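PDB 7AM1: protein SSD1 from Saccharomyces cerevisiae S288C, which binds untranslated regions of mRNAs and represses their translation, as a non-enzymatic member of the RNase II family linked to G1 control of the cell cycle. Local coordinates for residues A[737-749]-A[770-782]. Sequence-based numbering, arbitrary orientation.
Sequences TVLQVYESSFDVF and EFDGTNRVLELHW
Val-741 and Leu-778 form the apolar centre where two beta hairpins meet, Val-741 CG1 pressing on Leu-778 CB at 3.3 Å, tighter than usual van der Waals contact. Leu-778 then forks: CD1 rests against the carbonyl oxygens of Tyr-742 and Glu-743, while CD2 reaches Phe-746 CD1 at 3.8 Å, the two side chains crossing at about a right angle. With CG of Phe-746 lodged between its backbone N and carbonyl carbon (chi1 58°), the ring also approaches Leu-780, Phe-746 CE1 lying 4.3 Å from Leu-780 CD1.

At the 742-743 turn the packing is against the Phe-771 ring. Glu-743 CA lies over one face in a CH-pi contact, 3.9 Å from the centroid, and Val-741 CG1 meets the edge of the ring, 3.9 Å from Phe-771 CE1. Gly-773 N, from the same hairpin, lies over the opposite face, offset toward the rim. A serine in place of Phe-771 would probably leave the 742-743 turn without its apolar cover and open a gap beside Val-741.

The polar element is Arg-776, poorly ordered, whose chain bends at chi2 and chi3 to bring the guanidinium to the first hairpin. Val-741 O lies over one guanidinium face; NH2 also comes within 2.9 Å of Gln-740 OE1, at a poor angle for hydrogen bonding, and makes a salt bridge with Glu-885 OE2. The amide of Gln-740 is held from its other end, NE2 donating to Leu-739 O (2.8 Å), next to the classic bulge that Leu-739 and Gln-740 make opposite Asp-747.

Strands 745-749 and 777-782 run at 112° to each other and belong to separate antiparallel sheets within the DIS3L2-like C-terminal region; the hairpins meet through side chains packed on each other and on the backbone of residues 741-743. Strands 755-760 and 888-896 flank the first hairpin, while 878-884 pairs with 777-782 and its Ile-883 touches Phe-746.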
loop_
_atom_site.group_PDB
_atom_site.type_symbol
_atom_site.label_atom_id
_atom_site.label_comp_id
_atom_site.label_asym_id
_atom_site.label_seq_id
_atom_site.Cartn_x
_atom_site.Cartn_y
_atom_site.Cartn_z
ATOM N N THR A 737 15.741 5.447 -13.503
ATOM C CA THR A 737 15.888 4.239 -14.302
ATOM C C THR A 737 14.601 3.986 -15.074
ATOM O O THR A 737 13.502 4.102 -14.518
ATOM C CB THR A 737 16.221 3.030 -13.421
ATOM O OG1 THR A 737 17.479 3.244 -12.767
ATOM C CG2 THR A 737 16.277 1.749 -14.249
ATOM N N VAL A 738 14.744 3.659 -16.355
ATOM C CA VAL A 738 13.606 3.326 -17.205
ATOM C C VAL A 738 13.155 1.908 -16.886
ATOM O O VAL A 738 13.958 0.969 -16.912
ATOM C CB VAL A 738 13.978 3.464 -18.689
ATOM C CG1 VAL A 738 12.806 3.058 -19.574
ATOM C CG2 VAL A 738 14.432 4.887 -18.991
ATOM N N LEU A 739 11.865 1.747 -16.593
ATOM C CA LEU A 739 11.304 0.451 -16.227
ATOM C C LEU A 739 10.519 -0.194 -17.360
ATOM O O LEU A 739 10.613 -1.411 -17.554
ATOM C CB LEU A 739 10.407 0.608 -14.996
ATOM C CG LEU A 739 9.948 -0.669 -14.291
ATOM C CD1 LEU A 739 11.129 -1.546 -13.927
ATOM C CD2 LEU A 739 9.148 -0.315 -13.043
ATOM N N GLN A 740 9.755 0.597 -18.114
ATOM C CA GLN A 740 8.982 0.104 -19.245
ATOM C C GLN A 740 8.960 1.172 -20.330
ATOM O O GLN A 740 8.905 2.369 -20.035
ATOM C CB GLN A 740 7.543 -0.253 -18.842
ATOM C CG GLN A 740 7.391 -1.559 -18.056
ATOM C CD GLN A 740 7.694 -2.788 -18.893
ATOM O OE1 GLN A 740 6.858 -3.254 -19.669
ATOM N NE2 GLN A 740 8.898 -3.314 -18.747
ATOM N N VAL A 741 8.978 0.731 -21.583
ATOM C CA VAL A 741 8.910 1.621 -22.733
ATOM C C VAL A 741 7.630 1.324 -23.500
ATOM O O VAL A 741 7.249 0.161 -23.671
ATOM C CB VAL A 741 10.145 1.467 -23.643
ATOM C CG1 VAL A 741 9.990 2.304 -24.898
ATOM C CG2 VAL A 741 11.402 1.882 -22.897
ATOM N N TYR A 742 6.965 2.382 -23.949
ATOM C CA TYR A 742 5.738 2.272 -24.719
ATOM C C TYR A 742 5.884 3.091 -25.997
ATOM O O TYR A 742 6.913 3.726 -26.243
ATOM C CB TYR A 742 4.527 2.737 -23.901
ATOM C CG TYR A 742 4.453 2.140 -22.512
ATOM C CD1 TYR A 742 4.061 0.822 -22.318
ATOM C CD2 TYR A 742 4.782 2.895 -21.393
ATOM C CE1 TYR A 742 3.991 0.272 -21.044
ATOM C CE2 TYR A 742 4.717 2.358 -20.120
ATOM C CZ TYR A 742 4.319 1.046 -19.948
ATOM O OH TYR A 742 4.258 0.512 -18.679
ATOM N N GLU A 743 4.827 3.076 -26.811
ATOM C CA GLU A 743 4.872 3.720 -28.119
ATOM C C GLU A 743 5.028 5.236 -28.021
ATOM O O GLU A 743 5.664 5.848 -28.888
ATOM C CB GLU A 743 3.609 3.354 -28.905
ATOM C CG GLU A 743 2.310 3.708 -28.203
ATOM C CD GLU A 743 1.107 3.561 -29.110
ATOM O OE1 GLU A 743 1.269 3.026 -30.230
ATOM O OE2 GLU A 743 0.003 3.983 -28.701
ATOM N N SER A 744 4.457 5.867 -26.993
ATOM C CA SER A 744 4.529 7.322 -26.893
ATOM C C SER A 744 4.772 7.772 -25.455
ATOM O O SER A 744 4.473 8.922 -25.111
ATOM C CB SER A 744 3.246 7.941 -27.480
ATOM O OG SER A 744 3.230 9.355 -27.379
ATOM N N SER A 745 5.340 6.908 -24.621
ATOM C CA SER A 745 5.586 7.213 -23.217
ATOM C C SER A 745 6.509 6.134 -22.676
ATOM O O SER A 745 6.804 5.147 -23.353
ATOM C CB SER A 745 4.286 7.276 -22.413
ATOM O OG SER A 745 3.593 6.038 -22.459
ATOM N N PHE A 746 6.976 6.341 -21.451
ATOM C CA PHE A 746 7.765 5.321 -20.779
ATOM C C PHE A 746 7.718 5.581 -19.284
ATOM O O PHE A 746 7.545 6.720 -18.842
ATOM C CB PHE A 746 9.216 5.284 -21.288
ATOM C CG PHE A 746 9.966 6.591 -21.150
ATOM C CD1 PHE A 746 9.835 7.591 -22.105
ATOM C CD2 PHE A 746 10.829 6.802 -20.084
ATOM C CE1 PHE A 746 10.538 8.785 -21.992
ATOM C CE2 PHE A 746 11.535 7.998 -19.962
ATOM C CZ PHE A 746 11.386 8.991 -20.922
ATOM N N ASP A 747 7.869 4.508 -18.514
ATOM C CA ASP A 747 7.843 4.579 -17.062
ATOM C C ASP A 747 9.262 4.641 -16.516
ATOM O O ASP A 747 10.167 3.962 -17.012
ATOM C CB ASP A 747 7.101 3.378 -16.470
ATOM C CG ASP A 747 5.655 3.311 -16.920
ATOM O OD1 ASP A 747 5.110 4.371 -17.301
ATOM O OD2 ASP A 747 5.066 2.206 -16.890
ATOM N N VAL A 748 9.448 5.468 -15.496
ATOM C CA VAL A 748 10.712 5.578 -14.787
ATOM C C VAL A 748 10.417 5.367 -13.312
ATOM O O VAL A 748 9.315 5.656 -12.834
ATOM C CB VAL A 748 11.400 6.943 -15.018
ATOM C CG1 VAL A 748 11.744 7.131 -16.490
ATOM C CG2 VAL A 748 10.508 8.077 -14.531
ATOM N N PHE A 749 11.400 4.855 -12.586
ATOM C CA PHE A 749 11.290 4.792 -11.139
ATOM C C PHE A 749 12.541 5.401 -10.533
ATOM O O PHE A 749 13.612 5.435 -11.149
ATOM C CB PHE A 749 11.045 3.358 -10.630
ATOM C CG PHE A 749 12.184 2.421 -10.854
ATOM C CD1 PHE A 749 12.461 1.938 -12.119
ATOM C CD2 PHE A 749 12.957 1.995 -9.790
ATOM C CE1 PHE A 749 13.506 1.063 -12.329
ATOM C CE2 PHE A 749 14.005 1.122 -9.988
ATOM C CZ PHE A 749 14.281 0.652 -11.262
ATOM N N GLU A 770 9.470 7.428 -32.609
ATOM C CA GLU A 770 9.404 6.147 -33.297
ATOM C C GLU A 770 9.610 5.036 -32.282
ATOM O O GLU A 770 10.466 5.136 -31.396
ATOM C CB GLU A 770 10.435 6.024 -34.429
ATOM C CG GLU A 770 10.195 6.959 -35.604
ATOM C CD GLU A 770 10.876 6.476 -36.877
ATOM O OE1 GLU A 770 12.070 6.788 -37.072
ATOM O OE2 GLU A 770 10.219 5.773 -37.678
ATOM N N PHE A 771 8.823 3.977 -32.422
ATOM C CA PHE A 771 8.777 2.904 -31.444
ATOM C C PHE A 771 9.102 1.580 -32.114
ATOM O O PHE A 771 8.507 1.232 -33.140
ATOM C CB PHE A 771 7.400 2.845 -30.780
ATOM C CG PHE A 771 7.244 1.711 -29.815
ATOM C CD1 PHE A 771 7.928 1.707 -28.614
ATOM C CD2 PHE A 771 6.402 0.655 -30.107
ATOM C CE1 PHE A 771 7.783 0.664 -27.725
ATOM C CE2 PHE A 771 6.253 -0.390 -29.224
ATOM C CZ PHE A 771 6.942 -0.385 -28.031
ATOM N N ASP A 772 10.047 0.852 -31.529
ATOM C CA ASP A 772 10.463 -0.465 -32.002
ATOM C C ASP A 772 9.936 -1.473 -30.988
ATOM O O ASP A 772 10.554 -1.698 -29.943
ATOM C CB ASP A 772 11.980 -0.531 -32.145
ATOM C CG ASP A 772 12.462 -1.872 -32.658
ATOM O OD1 ASP A 772 11.646 -2.812 -32.747
ATOM O OD2 ASP A 772 13.664 -1.980 -32.981
ATOM N N GLY A 773 8.789 -2.082 -31.304
ATOM C CA GLY A 773 8.131 -2.984 -30.375
ATOM C C GLY A 773 8.860 -4.291 -30.155
ATOM O O GLY A 773 8.657 -4.935 -29.119
ATOM N N THR A 774 9.697 -4.705 -31.107
ATOM C CA THR A 774 10.450 -5.941 -30.937
ATOM C C THR A 774 11.591 -5.750 -29.945
ATOM O O THR A 774 11.805 -6.590 -29.063
ATOM C CB THR A 774 10.991 -6.424 -32.283
ATOM O OG1 THR A 774 12.033 -5.546 -32.726
ATOM C CG2 THR A 774 9.882 -6.443 -33.325
ATOM N N ASN A 775 12.326 -4.647 -30.069
ATOM C CA ASN A 775 13.472 -4.383 -29.215
ATOM C C ASN A 775 13.130 -3.532 -28.000
ATOM O O ASN A 775 14.010 -3.285 -27.171
ATOM C CB ASN A 775 14.565 -3.667 -30.022
ATOM C CG ASN A 775 15.201 -4.558 -31.069
ATOM O OD1 ASN A 775 14.745 -5.674 -31.311
ATOM N ND2 ASN A 775 16.252 -4.059 -31.709
ATOM N N ARG A 776 11.874 -3.103 -27.852
ATOM C CA ARG A 776 11.466 -2.290 -26.706
ATOM C C ARG A 776 12.338 -1.035 -26.602
ATOM O O ARG A 776 12.978 -0.769 -25.582
ATOM C CB ARG A 776 11.523 -3.118 -25.417
ATOM C CG ARG A 776 10.806 -4.465 -25.498
ATOM C CD ARG A 776 9.299 -4.325 -25.287
ATOM N NE ARG A 776 9.002 -3.736 -23.979
ATOM C CZ ARG A 776 7.823 -3.244 -23.612
ATOM N NH1 ARG A 776 6.795 -3.248 -24.453
ATOM N NH2 ARG A 776 7.672 -2.743 -22.393
ATOM N N VAL A 777 12.333 -0.249 -27.675
ATOM C CA VAL A 777 13.152 0.956 -27.765
ATOM C C VAL A 777 12.295 2.078 -28.328
ATOM O O VAL A 777 11.674 1.927 -29.386
ATOM C CB VAL A 777 14.402 0.750 -28.643
ATOM C CG1 VAL A 777 15.067 2.085 -28.943
ATOM C CG2 VAL A 777 15.383 -0.181 -27.954
ATOM N N LEU A 778 12.266 3.202 -27.623
ATOM C CA LEU A 778 11.541 4.390 -28.041
ATOM C C LEU A 778 12.551 5.461 -28.420
ATOM O O LEU A 778 13.438 5.791 -27.626
ATOM C CB LEU A 778 10.619 4.875 -26.920
ATOM C CG LEU A 778 9.957 6.239 -27.073
ATOM C CD1 LEU A 778 8.893 6.188 -28.146
ATOM C CD2 LEU A 778 9.359 6.667 -25.740
ATOM N N GLU A 779 12.433 5.983 -29.633
ATOM C CA GLU A 779 13.336 7.018 -30.125
ATOM C C GLU A 779 12.578 8.338 -30.148
ATOM O O GLU A 779 11.632 8.508 -30.926
ATOM C CB GLU A 779 13.892 6.656 -31.499
ATOM C CG GLU A 779 14.823 5.452 -31.459
ATOM C CD GLU A 779 15.580 5.238 -32.755
ATOM O OE1 GLU A 779 15.249 5.905 -33.760
ATOM O OE2 GLU A 779 16.513 4.406 -32.762
ATOM N N LEU A 780 12.989 9.259 -29.282
ATOM C CA LEU A 780 12.411 10.592 -29.227
ATOM C C LEU A 780 13.145 11.493 -30.213
ATOM O O LEU A 780 14.379 11.549 -30.207
ATOM C CB LEU A 780 12.510 11.160 -27.810
ATOM C CG LEU A 780 11.956 10.306 -26.664
ATOM C CD1 LEU A 780 12.225 10.970 -25.317
ATOM C CD2 LEU A 780 10.468 10.054 -26.833
ATOM N N HIS A 781 12.391 12.195 -31.055
ATOM C CA HIS A 781 12.959 13.186 -31.969
ATOM C C HIS A 781 12.691 14.554 -31.354
ATOM O O HIS A 781 11.573 15.074 -31.423
ATOM C CB HIS A 781 12.367 13.054 -33.367
ATOM C CG HIS A 781 12.751 11.783 -34.060
ATOM N ND1 HIS A 781 13.053 11.725 -35.403
ATOM C CD2 HIS A 781 12.878 10.519 -33.591
ATOM C CE1 HIS A 781 13.352 10.481 -35.732
ATOM N NE2 HIS A 781 13.253 9.729 -34.650
ATOM N N TRP A 782 13.720 15.131 -30.744
ATOM C CA TRP A 782 13.551 16.349 -29.974
ATOM C C TRP A 782 13.553 17.587 -30.859
ATOM O O TRP A 782 14.183 17.623 -31.922
ATOM C CB TRP A 782 14.670 16.490 -28.945
ATOM C CG TRP A 782 14.582 15.551 -27.784
ATOM C CD1 TRP A 782 15.134 14.302 -27.685
ATOM C CD2 TRP A 782 13.905 15.789 -26.549
ATOM N NE1 TRP A 782 14.845 13.756 -26.459
ATOM C CE2 TRP A 782 14.087 14.648 -25.745
ATOM C CE3 TRP A 782 13.161 16.858 -26.045
ATOM C CZ2 TRP A 782 13.553 14.548 -24.467
ATOM C CZ3 TRP A 782 12.634 16.757 -24.778
ATOM C CH2 TRP A 782 12.830 15.611 -24.002
#